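Local structure of P450 epoxidase (Sorangium cellulosum, 1Q5D) at residues A[22-27]-A[300-305]; A[60-65]-A[326-331]; A[294-299]-A[338-343]; A[332-337]-A[354-359]. The protein belongs to the cytochrome P450 family, largely helical haem proteins in which the iron porphyrin lies buried beside a pocket for a bound ligand. One frame throughout, in Å; residues are numbered along the deposited sequence.

Interaction 1. Residues A[22-27]-A[300-305]. With EPB (7,11-dihydroxy-8,8,10,12,16-pentamethyl-3-[1-methyl-2-(2-methyl-thiazol-4-yl)vinyl]-4,17-dioxabicyclo[14.1.0]heptadecane-5,9-dione), chain C.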
# COMPACT_ATOMS: atom_id res chain seq x y z
N PRO A 22 1.58 -21.79 -3.13
CA PRO A 22 2.66 -21.48 -4.08
C PRO A 22 2.05 -21.16 -5.43
O PRO A 22 1.11 -21.83 -5.85
CB PRO A 22 3.45 -22.80 -4.16
CG PRO A 22 3.16 -23.49 -2.87
CD PRO A 22 1.80 -23.05 -2.41
N GLY A 23 2.57 -20.14 -6.09
CA GLY A 23 2.02 -19.72 -7.36
C GLY A 23 0.94 -18.65 -7.32
O GLY A 23 0.73 -17.98 -8.34
N TYR A 24 0.25 -18.50 -6.19
CA TYR A 24 -0.90 -17.59 -6.12
C TYR A 24 -0.46 -16.14 -6.30
O TYR A 24 -1.00 -15.43 -7.15
CB TYR A 24 -1.70 -17.76 -4.82
CG TYR A 24 -2.84 -16.77 -4.63
CD1 TYR A 24 -4.15 -17.11 -4.96
CD2 TYR A 24 -2.60 -15.51 -4.09
CE1 TYR A 24 -5.19 -16.21 -4.77
CE2 TYR A 24 -3.63 -14.61 -3.90
CZ TYR A 24 -4.92 -14.96 -4.24
OH TYR A 24 -5.94 -14.05 -4.05
N ALA A 25 0.52 -15.71 -5.52
CA ALA A 25 1.07 -14.35 -5.67
C ALA A 25 1.46 -14.07 -7.13
O ALA A 25 1.09 -13.04 -7.69
CB ALA A 25 2.24 -14.13 -4.75
N GLU A 26 2.21 -14.99 -7.74
CA GLU A 26 2.63 -14.83 -9.13
C GLU A 26 1.47 -14.63 -10.11
O GLU A 26 1.57 -13.83 -11.06
CB GLU A 26 3.48 -16.02 -9.60
CG GLU A 26 3.95 -15.92 -11.04
CD GLU A 26 4.77 -17.12 -11.49
OE1 GLU A 26 4.54 -18.25 -10.98
OE2 GLU A 26 5.64 -16.95 -12.37
N ASP A 27 0.37 -15.34 -9.89
CA ASP A 27 -0.77 -15.25 -10.79
C ASP A 27 -2.03 -15.80 -10.13
O ASP A 27 -2.38 -16.97 -10.27
CB ASP A 27 -0.48 -16.02 -12.09
CG ASP A 27 -1.58 -15.89 -13.11
OD1 ASP A 27 -2.48 -15.02 -12.94
OD2 ASP A 27 -1.64 -16.63 -14.12
N ILE A 300 -1.56 -5.26 -6.48
CA ILE A 300 -0.51 -5.78 -5.59
C ILE A 300 -1.01 -6.46 -4.32
O ILE A 300 -0.21 -7.11 -3.60
CB ILE A 300 0.44 -4.63 -5.15
CG1 ILE A 300 -0.35 -3.58 -4.34
CG2 ILE A 300 1.22 -4.06 -6.35
CD1 ILE A 300 0.51 -2.52 -3.59
N LEU A 301 -2.29 -6.31 -4.01
CA LEU A 301 -2.84 -6.90 -2.79
C LEU A 301 -3.10 -8.39 -3.00
O LEU A 301 -3.67 -8.78 -4.02
CB LEU A 301 -4.14 -6.23 -2.37
CG LEU A 301 -4.00 -4.78 -1.89
CD1 LEU A 301 -5.34 -4.14 -1.49
CD2 LEU A 301 -3.01 -4.78 -0.71
N ARG A 302 -2.67 -9.20 -2.04
CA ARG A 302 -2.88 -10.66 -2.07
C ARG A 302 -4.36 -11.00 -1.96
O ARG A 302 -4.89 -11.83 -2.71
CB ARG A 302 -2.15 -11.30 -0.88
CG ARG A 302 -2.22 -12.84 -0.84
CD ARG A 302 -1.31 -13.45 0.23
NE ARG A 302 0.08 -13.15 -0.05
CZ ARG A 302 0.88 -13.89 -0.81
NH1 ARG A 302 0.44 -15.03 -1.36
NH2 ARG A 302 2.13 -13.50 -1.01
N ILE A 303 -5.02 -10.39 -0.99
CA ILE A 303 -6.45 -10.59 -0.80
C ILE A 303 -7.19 -9.26 -0.97
O ILE A 303 -7.98 -9.09 -1.91
CB ILE A 303 -6.74 -11.23 0.58
CG1 ILE A 303 -5.84 -12.45 0.80
CG2 ILE A 303 -8.22 -11.62 0.70
CD1 ILE A 303 -5.11 -12.45 2.13
N GLY A 304 -6.94 -8.31 -0.08
CA GLY A 304 -7.55 -6.99 -0.18
C GLY A 304 -7.56 -6.24 1.12
O GLY A 304 -6.56 -6.21 1.85
N THR A 305 -8.68 -5.62 1.44
CA THR A 305 -8.78 -4.91 2.69
C THR A 305 -9.99 -5.43 3.45
O THR A 305 -10.78 -6.20 2.90
CB THR A 305 -8.81 -3.39 2.50
OG1 THR A 305 -8.78 -2.76 3.78
CG2 THR A 305 -10.14 -2.92 1.88
O16 EPB C . 0.54 -2.89 4.73
C51 EPB C . -2.46 -2.11 1.04
O41 EPB C . -2.18 0.44 1.82
C5 EPB C . -2.62 -0.91 1.90
C4 EPB C . -1.58 -0.23 2.94
C16 EPB C . -0.53 -3.00 5.21
O1 EPB C . -1.39 -1.96 5.54
C2 EPB C . -1.01 -0.47 5.35
C3 EPB C . -1.99 0.13 4.27
C20 EPB C . -1.26 0.11 6.80
C21 EPB C . -0.19 -0.38 7.77
C22 EPB C . -2.28 0.95 7.11
C23 EPB C . -2.72 1.57 8.36
N26 EPB C . -2.56 0.86 9.54
C25 EPB C . -3.04 1.57 10.60
C27 EPB C . -2.94 0.98 11.96
C24 EPB C . -3.32 2.76 8.51
S1 EPB C . -3.68 3.04 10.16
C15 EPB C . -1.09 -4.40 5.54
C14 EPB C . -1.81 -4.54 6.96
O14 EPB C . -0.85 -4.04 7.86
C13 EPB C . -2.42 -6.00 7.33
C29 EPB C . -1.23 -7.02 7.40
C30 EPB C . -3.02 -5.98 8.73
C12 EPB C . -3.46 -6.54 6.20
O12 EPB C . -3.24 -7.62 5.56
C11 EPB C . -4.80 -5.81 5.78
C28 EPB C . -5.88 -6.92 5.83
C10 EPB C . -4.48 -4.89 4.64
O10 EPB C . -4.24 -5.66 3.43
C9 EPB C . -5.67 -3.97 4.49
C91 EPB C . -5.81 -3.15 5.68
C8 EPB C . -5.53 -2.91 3.45
C7 EPB C . -4.12 -2.81 2.74
C6 EPB C . -3.77 -1.27 3.06
O HOH W 1 1.63 -17.13 -3.20
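The Tyr24 ring meets Arg302 at its edge: Arg302 O lies near the ring plane, and the phenol donates to it, Tyr24 OH to Arg302 O at 2.8 Å, almost in line with the carbonyl. Water 1 sits in the plane of the Arg302 guanidinium, at its edge, while the Ala25 methyl approaches obliquely, Ala25 CB to Arg302 NH2 at 3.8 Å. The ring and guanidinium planes are tilted 27° apart. The same water accepts from Ala25 N (2.9 Å) and from Arg302 NH1 (3.0 Å), tying the backbone of the N-terminal loop to the arginine. A bend at the third torsion of Arg302 (chi3 -63°) turns its head toward this loop, and Pro19 O from the N-terminal side and Gly398 O and His400 O from the C-terminal part of the chain also accept from it, so that a buried charge is surrounded by carbonyls. In the P450 fold, 300-305 follows helix 287-297 and leads into strand 304-309 along the ligand pocket. There Gly304 O accepts from O10 of EPB at 2.9 Å, and Leu301 CD2 comes to 3.2 Å from C51 of EPB. Thr305 OG1, which also touches EPB, is hydrogen-bonded to O1A of the haem.

Interaction 2. Residues A[60-65]-A[326-331]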
# COMPACT_ATOMS: atom_id res chain seq x y z
N ALA A 60 -19.56 -1.06 -3.10
CA ALA A 60 -20.66 -0.66 -2.23
C ALA A 60 -20.26 -0.66 -0.77
O ALA A 60 -20.56 0.28 -0.03
CB ALA A 60 -21.87 -1.55 -2.46
N VAL A 61 -19.56 -1.71 -0.35
CA VAL A 61 -19.14 -1.85 1.04
C VAL A 61 -18.23 -0.71 1.50
O VAL A 61 -18.31 -0.26 2.65
CB VAL A 61 -18.46 -3.22 1.29
CG1 VAL A 61 -17.72 -3.23 2.62
CG2 VAL A 61 -19.51 -4.33 1.26
N PHE A 62 -17.36 -0.23 0.62
CA PHE A 62 -16.50 0.90 0.95
C PHE A 62 -17.35 2.04 1.52
O PHE A 62 -16.93 2.74 2.45
CB PHE A 62 -15.74 1.39 -0.29
CG PHE A 62 -14.40 0.71 -0.50
CD1 PHE A 62 -13.33 0.97 0.35
CD2 PHE A 62 -14.20 -0.15 -1.56
CE1 PHE A 62 -12.10 0.37 0.14
CE2 PHE A 62 -12.99 -0.77 -1.76
CZ PHE A 62 -11.93 -0.51 -0.92
N ARG A 63 -18.54 2.22 0.97
CA ARG A 63 -19.42 3.32 1.34
C ARG A 63 -20.64 2.90 2.16
O ARG A 63 -21.63 3.64 2.22
CB ARG A 63 -19.87 4.05 0.07
CG ARG A 63 -18.77 4.89 -0.55
CD ARG A 63 -18.19 5.94 0.39
NE ARG A 63 -18.70 7.27 0.09
CZ ARG A 63 -18.40 7.96 -1.00
NH1 ARG A 63 -17.59 7.44 -1.92
NH2 ARG A 63 -18.92 9.17 -1.19
N ASP A 64 -20.57 1.73 2.79
CA ASP A 64 -21.70 1.22 3.56
C ASP A 64 -21.40 1.34 5.06
O ASP A 64 -20.60 0.59 5.60
CB ASP A 64 -21.95 -0.24 3.20
CG ASP A 64 -23.26 -0.77 3.74
OD1 ASP A 64 -23.89 -1.60 3.04
OD2 ASP A 64 -23.75 -0.43 4.84
N GLU A 65 -22.07 2.28 5.72
CA GLU A 65 -21.76 2.58 7.12
C GLU A 65 -22.07 1.42 8.07
O GLU A 65 -21.67 1.44 9.23
CB GLU A 65 -22.45 3.86 7.59
CG GLU A 65 -21.60 5.11 7.42
CD GLU A 65 -21.87 5.82 6.11
OE1 GLU A 65 -21.58 7.03 6.00
OE2 GLU A 65 -22.37 5.16 5.17
N VAL A 326 -15.12 -8.98 7.07
CA VAL A 326 -15.36 -9.15 5.65
C VAL A 326 -14.16 -8.65 4.85
O VAL A 326 -13.71 -7.52 5.04
CB VAL A 326 -16.61 -8.35 5.21
CG1 VAL A 326 -16.96 -8.67 3.79
CG2 VAL A 326 -17.80 -8.63 6.16
N PHE A 327 -13.64 -9.52 3.98
CA PHE A 327 -12.57 -9.18 3.06
C PHE A 327 -13.12 -8.74 1.71
O PHE A 327 -13.95 -9.42 1.11
CB PHE A 327 -11.65 -10.38 2.85
CG PHE A 327 -10.33 -10.27 3.56
CD1 PHE A 327 -10.06 -11.06 4.68
CD2 PHE A 327 -9.33 -9.42 3.09
CE1 PHE A 327 -8.82 -10.99 5.33
CE2 PHE A 327 -8.09 -9.35 3.73
CZ PHE A 327 -7.84 -10.14 4.85
N LEU A 328 -12.64 -7.60 1.24
CA LEU A 328 -12.96 -7.09 -0.09
C LEU A 328 -11.88 -7.61 -1.00
O LEU A 328 -10.74 -7.20 -0.85
CB LEU A 328 -12.92 -5.55 -0.05
CG LEU A 328 -14.16 -4.86 0.52
CD1 LEU A 328 -14.73 -5.54 1.74
CD2 LEU A 328 -13.91 -3.38 0.80
N LEU A 329 -12.22 -8.53 -1.90
CA LEU A 329 -11.21 -9.17 -2.77
C LEU A 329 -10.81 -8.27 -3.93
O LEU A 329 -11.27 -8.45 -5.06
CB LEU A 329 -11.69 -10.54 -3.27
CG LEU A 329 -10.68 -11.48 -3.93
CD1 LEU A 329 -9.43 -11.75 -3.05
CD2 LEU A 329 -11.33 -12.82 -4.36
N ILE A 330 -9.90 -7.32 -3.66
CA ILE A 330 -9.56 -6.27 -4.62
C ILE A 330 -9.07 -6.72 -5.98
O ILE A 330 -9.54 -6.20 -6.98
CB ILE A 330 -8.57 -5.24 -4.00
CG1 ILE A 330 -9.14 -4.61 -2.72
CG2 ILE A 330 -8.16 -4.20 -5.02
CD1 ILE A 330 -10.46 -3.94 -2.87
N PRO A 331 -8.10 -7.63 -6.06
CA PRO A 331 -7.59 -8.07 -7.36
C PRO A 331 -8.67 -8.74 -8.19
O PRO A 331 -8.57 -8.74 -9.41
CB PRO A 331 -6.50 -9.09 -7.00
CG PRO A 331 -6.19 -8.82 -5.60
CD PRO A 331 -7.41 -8.30 -4.94
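Leu328 grips the end of helix 55-62 with both of its methyls, one for each of two neighbouring side chains, in a contact that contains no hydrogen bond. The tight part is a CH-pi contact: Leu328 CD2 stands over one face of Phe62, 3.9 Å from the ring centroid and 14° off the normal, displaced toward the CE2 and CZ rim. The other methyl, Leu328 CD1, meets Val61 CG1 at 3.9 Å. A first torsion of 166° sets this branch opposite the valine's backbone N and brings it against the strand. Looser packing begins at the edge of the Phe62 ring, where Ile330 CD1 lies near the ring plane and 4.2 Å from Phe62 CE2. The solvent side lies past Phe62: Arg63 and Glu65 are exposed, and Asp64 forms a salt bridge with Arg66. Inward, by contrast, the Phe62 side chain touches the haem and belongs to its pocket. The contact packs the end of helix 55-62 against the mixed sheet, in which strand 325-329 runs between strands 49-52 and 304-309. Val61 also touches Leu52 and Arg307 from those two strands, and Leu329, the N-cap of helix 330-333, is the centre of an inverse gamma turn.

Interaction 3. Residues A[294-299]-A[338-343]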
# COMPACT_ATOMS: atom_id res chain seq x y z
N VAL A 294 -1.64 -0.42 -13.95
CA VAL A 294 -0.85 -1.50 -13.35
C VAL A 294 -1.60 -2.04 -12.14
O VAL A 294 -1.74 -3.26 -11.98
CB VAL A 294 0.55 -1.02 -12.91
CG1 VAL A 294 1.21 -2.05 -11.96
CG2 VAL A 294 1.44 -0.79 -14.11
N LEU A 295 -2.12 -1.14 -11.30
CA LEU A 295 -2.84 -1.53 -10.09
C LEU A 295 -4.23 -2.06 -10.36
O LEU A 295 -4.77 -2.83 -9.56
CB LEU A 295 -2.93 -0.38 -9.09
CG LEU A 295 -1.59 0.05 -8.47
CD1 LEU A 295 -1.78 1.18 -7.51
CD2 LEU A 295 -0.90 -1.13 -7.77
N ARG A 296 -4.80 -1.65 -11.49
CA ARG A 296 -6.11 -2.15 -11.90
C ARG A 296 -5.97 -3.58 -12.45
O ARG A 296 -6.70 -4.50 -12.05
CB ARG A 296 -6.72 -1.18 -12.95
CG ARG A 296 -8.23 -1.33 -13.19
CD ARG A 296 -8.63 -2.60 -13.98
NE ARG A 296 -7.82 -2.86 -15.17
CZ ARG A 296 -7.86 -4.01 -15.87
NH1 ARG A 296 -8.65 -4.99 -15.48
NH2 ARG A 296 -7.12 -4.17 -16.96
N PHE A 297 -5.01 -3.77 -13.35
CA PHE A 297 -4.84 -5.02 -14.07
C PHE A 297 -4.17 -6.07 -13.18
O PHE A 297 -4.54 -7.26 -13.21
CB PHE A 297 -3.97 -4.81 -15.31
CG PHE A 297 -3.50 -6.09 -15.96
CD1 PHE A 297 -4.40 -6.93 -16.59
CD2 PHE A 297 -2.16 -6.42 -15.99
CE1 PHE A 297 -3.98 -8.10 -17.20
CE2 PHE A 297 -1.73 -7.59 -16.60
CZ PHE A 297 -2.64 -8.43 -17.21
N ASP A 298 -3.20 -5.63 -12.39
CA ASP A 298 -2.38 -6.55 -11.61
C ASP A 298 -2.20 -6.06 -10.19
O ASP A 298 -1.08 -5.73 -9.76
CB ASP A 298 -1.02 -6.70 -12.29
CG ASP A 298 -0.32 -8.00 -11.94
OD1 ASP A 298 -0.92 -8.89 -11.29
OD2 ASP A 298 0.84 -8.20 -12.32
N ASN A 299 -3.30 -5.98 -9.46
CA ASN A 299 -3.29 -5.36 -8.16
C ASN A 299 -2.32 -6.06 -7.23
O ASN A 299 -2.28 -7.31 -7.19
CB ASN A 299 -4.68 -5.38 -7.54
CG ASN A 299 -4.76 -4.54 -6.30
OD1 ASN A 299 -4.75 -5.06 -5.17
ND2 ASN A 299 -4.83 -3.21 -6.49
N THR A 338 -17.94 -6.83 -15.96
CA THR A 338 -19.10 -5.96 -16.07
C THR A 338 -18.70 -4.50 -15.86
O THR A 338 -19.50 -3.60 -16.05
CB THR A 338 -20.22 -6.36 -15.11
OG1 THR A 338 -19.80 -6.16 -13.76
CG2 THR A 338 -20.50 -7.85 -15.20
N VAL A 339 -17.44 -4.27 -15.49
CA VAL A 339 -17.00 -2.91 -15.18
C VAL A 339 -15.84 -2.46 -16.07
O VAL A 339 -15.82 -1.32 -16.54
CB VAL A 339 -16.65 -2.76 -13.69
CG1 VAL A 339 -15.98 -1.42 -13.43
CG2 VAL A 339 -17.90 -2.90 -12.83
N PHE A 340 -14.88 -3.34 -16.30
CA PHE A 340 -13.76 -3.04 -17.19
C PHE A 340 -13.87 -3.96 -18.39
O PHE A 340 -13.92 -5.17 -18.24
CB PHE A 340 -12.41 -3.24 -16.48
CG PHE A 340 -12.32 -2.54 -15.14
CD1 PHE A 340 -11.92 -1.21 -15.06
CD2 PHE A 340 -12.63 -3.22 -13.97
CE1 PHE A 340 -11.85 -0.57 -13.85
CE2 PHE A 340 -12.58 -2.57 -12.74
CZ PHE A 340 -12.17 -1.24 -12.68
N SER A 341 -13.92 -3.37 -19.59
CA SER A 341 -13.98 -4.15 -20.83
C SER A 341 -12.63 -4.75 -21.11
O SER A 341 -11.60 -4.12 -20.87
CB SER A 341 -14.39 -3.26 -22.01
OG SER A 341 -15.77 -2.96 -21.93
N ARG A 342 -12.63 -5.97 -21.65
CA ARG A 342 -11.41 -6.73 -21.83
C ARG A 342 -10.56 -6.68 -20.55
O ARG A 342 -9.40 -6.28 -20.58
CB ARG A 342 -10.60 -6.20 -23.02
CG ARG A 342 -11.36 -6.24 -24.36
CD ARG A 342 -10.48 -5.93 -25.55
NE ARG A 342 -9.52 -4.89 -25.22
CZ ARG A 342 -8.37 -4.69 -25.86
NH1 ARG A 342 -8.05 -5.46 -26.89
NH2 ARG A 342 -7.55 -3.73 -25.47
N PRO A 343 -11.15 -7.12 -19.45
CA PRO A 343 -10.56 -6.92 -18.12
C PRO A 343 -9.23 -7.65 -17.95
O PRO A 343 -8.42 -7.25 -17.11
CB PRO A 343 -11.64 -7.46 -17.16
CG PRO A 343 -12.45 -8.44 -17.97
CD PRO A 343 -12.42 -7.88 -19.39
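Arg296 donates to the carbonyl of Pro343 in the plane of its guanidinium: Arg296 NH1 to Pro343 O is 2.8 Å, with an N-H...O angle of 168°, and the proton meets a lone pair in the carbonyl plane. A weak second bond from Arg296 NH2 reaches the same Pro343 O at 3.3 Å. The spacing of Glu293 and Arg296 on helix 287-297 is that of the ExxR motif of the P450 fold, and the two form a salt bridge. Leu334 O takes a further bond from NH1, so the buried guanidinium is fixed by a carboxylate and two carbonyls, which probably helps to offset its charge. Arg350, probably the third member of the family's Glu-Arg-Arg cluster, donates to Ser341 O and Arg342 O of the opposing loop. Just past the end of the helix, Asn299 ND2 donates back to Leu295 O at 3.1 Å, a side-chain bond beside the last helical turn. Outside the polar core comes the packing. Bends at the second and third torsions (chi2 -73°, chi3 -47°) carry the aliphatic part of Arg296 across Phe340, leaving the guanidinium too distant for more than a weak cation-pi attraction. Arg296 CD stands over the middle of the Phe340 ring, 3.7 Å from its centroid, while Val339 CG1 lies over the opposite face, displaced toward the rim.

Interaction 4. Residues A[332-337]-A[354-359]. With HEM (protoporphyrin IX containing Fe), chain B.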
# COMPACT_ATOMS: atom_id res chain seq x y z
N SER A 332 -9.69 -9.27 -7.53
CA SER A 332 -10.81 -9.90 -8.22
C SER A 332 -11.80 -8.86 -8.74
O SER A 332 -12.16 -8.86 -9.92
CB SER A 332 -11.56 -10.84 -7.28
OG SER A 332 -12.69 -11.41 -7.95
N ALA A 333 -12.24 -7.98 -7.86
CA ALA A 333 -13.16 -6.92 -8.24
C ALA A 333 -12.58 -6.13 -9.42
O ALA A 333 -13.33 -5.65 -10.28
CB ALA A 333 -13.41 -6.00 -7.02
N LEU A 334 -11.26 -6.02 -9.48
CA LEU A 334 -10.63 -5.19 -10.51
C LEU A 334 -10.48 -5.95 -11.81
O LEU A 334 -10.04 -5.37 -12.80
CB LEU A 334 -9.29 -4.61 -10.02
CG LEU A 334 -9.44 -3.66 -8.83
CD1 LEU A 334 -8.17 -2.88 -8.51
CD2 LEU A 334 -10.62 -2.69 -9.02
N ARG A 335 -10.87 -7.23 -11.81
CA ARG A 335 -10.96 -7.98 -13.06
C ARG A 335 -12.41 -8.25 -13.46
O ARG A 335 -12.68 -9.11 -14.29
CB ARG A 335 -10.19 -9.31 -12.97
CG ARG A 335 -8.67 -9.16 -12.95
CD ARG A 335 -8.08 -8.67 -14.25
NE ARG A 335 -6.62 -8.76 -14.25
CZ ARG A 335 -5.92 -9.79 -14.69
NH1 ARG A 335 -6.53 -10.85 -15.20
NH2 ARG A 335 -4.60 -9.76 -14.63
N ASP A 336 -13.34 -7.52 -12.87
CA ASP A 336 -14.75 -7.72 -13.11
C ASP A 336 -15.14 -7.19 -14.49
O ASP A 336 -15.05 -6.00 -14.75
CB ASP A 336 -15.54 -7.03 -12.00
CG ASP A 336 -16.98 -7.47 -11.94
OD1 ASP A 336 -17.56 -7.77 -13.00
OD2 ASP A 336 -17.61 -7.53 -10.88
N GLY A 337 -15.55 -8.09 -15.39
CA GLY A 337 -15.85 -7.75 -16.77
C GLY A 337 -17.10 -6.93 -16.98
O GLY A 337 -17.33 -6.37 -18.06
N ALA A 354 -12.56 3.82 -12.58
CA ALA A 354 -13.29 2.93 -11.68
C ALA A 354 -12.36 2.06 -10.81
O ALA A 354 -12.83 1.35 -9.92
CB ALA A 354 -14.28 2.05 -12.46
N SER A 355 -11.06 2.10 -11.06
CA SER A 355 -10.14 1.32 -10.22
C SER A 355 -10.33 1.66 -8.74
O SER A 355 -10.44 2.83 -8.39
CB SER A 355 -8.70 1.52 -10.67
OG SER A 355 -7.79 0.84 -9.80
N LEU A 356 -10.39 0.65 -7.87
CA LEU A 356 -10.54 0.85 -6.41
C LEU A 356 -9.20 0.66 -5.67
O LEU A 356 -9.16 0.63 -4.43
CB LEU A 356 -11.57 -0.14 -5.82
CG LEU A 356 -12.99 -0.16 -6.39
CD1 LEU A 356 -13.71 -1.48 -6.08
CD2 LEU A 356 -13.78 0.99 -5.84
N ALA A 357 -8.13 0.55 -6.44
CA ALA A 357 -6.78 0.28 -5.94
C ALA A 357 -6.36 1.18 -4.76
O ALA A 357 -5.64 0.74 -3.86
CB ALA A 357 -5.77 0.36 -7.08
N TYR A 358 -6.83 2.43 -4.76
CA TYR A 358 -6.49 3.36 -3.67
C TYR A 358 -7.67 3.61 -2.75
O TYR A 358 -7.67 4.58 -1.98
CB TYR A 358 -5.98 4.69 -4.21
CG TYR A 358 -4.64 4.60 -4.90
CD1 TYR A 358 -4.55 4.48 -6.28
CD2 TYR A 358 -3.45 4.63 -4.17
CE1 TYR A 358 -3.32 4.41 -6.92
CE2 TYR A 358 -2.21 4.55 -4.81
CZ TYR A 358 -2.16 4.44 -6.18
OH TYR A 358 -0.95 4.38 -6.84
N GLY A 359 -8.69 2.74 -2.82
CA GLY A 359 -9.80 2.82 -1.91
C GLY A 359 -10.89 3.81 -2.33
O GLY A 359 -10.77 4.45 -3.37
CHA HEM B . -5.10 3.81 3.00
CHB HEM B . -3.57 1.67 -1.04
CHC HEM B . 0.46 4.38 -0.96
CHD HEM B . -0.80 6.07 3.37
C1A HEM B . -5.07 3.06 1.85
C2A HEM B . -6.15 2.24 1.35
C3A HEM B . -5.72 1.63 0.24
C4A HEM B . -4.37 2.06 0.00
CMA HEM B . -6.55 0.66 -0.64
CAA HEM B . -7.55 2.11 2.01
CBA HEM B . -7.62 0.84 2.86
CGA HEM B . -9.03 0.69 3.40
O1A HEM B . -9.27 -0.23 4.25
O2A HEM B . -9.92 1.50 3.02
C1B HEM B . -2.37 2.23 -1.34
C2B HEM B . -1.60 1.89 -2.50
C3B HEM B . -0.49 2.61 -2.48
C4B HEM B . -0.51 3.46 -1.30
CMB HEM B . -1.95 0.84 -3.59
CAB HEM B . 0.57 2.51 -3.59
CBB HEM B . 1.83 2.91 -3.41
C1C HEM B . 0.46 5.11 0.19
C2C HEM B . 1.45 6.10 0.58
C3C HEM B . 1.09 6.56 1.79
C4C HEM B . -0.14 5.89 2.18
CMC HEM B . 2.67 6.50 -0.29
CAC HEM B . 1.75 7.61 2.69
CBC HEM B . 2.71 8.41 2.23
C1D HEM B . -2.03 5.56 3.69
C2D HEM B . -2.66 5.76 4.96
C3D HEM B . -4.00 5.07 4.85
C4D HEM B . -4.04 4.50 3.53
CMD HEM B . -2.10 6.54 6.16
CAD HEM B . -5.10 5.00 5.92
CBD HEM B . -6.18 6.00 5.46
CGD HEM B . -7.34 6.00 6.42
O1D HEM B . -7.64 4.92 6.99
O2D HEM B . -7.97 7.08 6.62
NA HEM B . -3.99 2.94 1.01
NB HEM B . -1.69 3.20 -0.60
NC HEM B . -0.47 5.01 1.19
ND HEM B . -2.86 4.81 2.87
FE HEM B . -2.32 4.10 1.02
O HOH W 2 -1.41 2.37 2.04
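Leu334 lays its forked end over the backbone of 355-357, using one methyl on Leu356 and the other on Ser355 and Ala357. Leu334 CD2 packs against the peptide, 3.5 Å from Leu356 N, and lies 4.2 Å from Leu356 CB. Leu334 CD1 is 4.0 Å from Ser355 OG and 4.3 Å from Ala357 CB. With CG anti to the carbonyl carbon (chi1 -63°), the leucine reaches over from the type I turn 333-336, which begins at the last residue of helix 330-333. No hydrogen bond crosses the contact. The opposing loop is shaped from within by a second type I turn, 356-359, and by a weak bond from Ala357 N to Ser355 OG at 3.4 Å. That turn opens the haem-binding loop: Tyr358 takes the place usually held by phenylalanine in the FxxGxxxCxG signature, and its backbone is hydrogen-bonded to Cys365, by family precedent the thiolate ligand of the iron. Ala357 O lies 3.3 Å from haem CMA, and Tyr358 CE2 comes obliquely to 3.5 Å from haem C3B. Water 2 binds the iron at 2.2 Å. Around the contact, Leu356 rests on Tyr55, Val58 and Ser59 of helix 55-62, while Leu295 of helix 287-297 packs against Ala357 and Tyr358, placing the loop between these two helices and the haem.

How the interactions relate
Interactions 1, 2 and 4 are buried, whereas interaction 3 is only partly so and reaches toward the surface loop 338-343. Interactions 1 and 2 share one mixed sheet: a probable hydrogen bond from Leu328 N to Thr305 O, 2.9 Å, joins their strands. Interactions 2 and 4 both use helix 330-333; all four include a haem-pocket residue. Interactions 3 and 4 lie closest, with centres about 6 Å apart, linked by a probable hydrogen bond from Arg335 NE to Phe297 O. The chemistry divides accordingly: 2 and 4 pack by apolar side chains beside the porphyrin, while 1 and 3 each centre on a buried arginine bonded to backbone carbonyls, joined in 3 by a carboxylate.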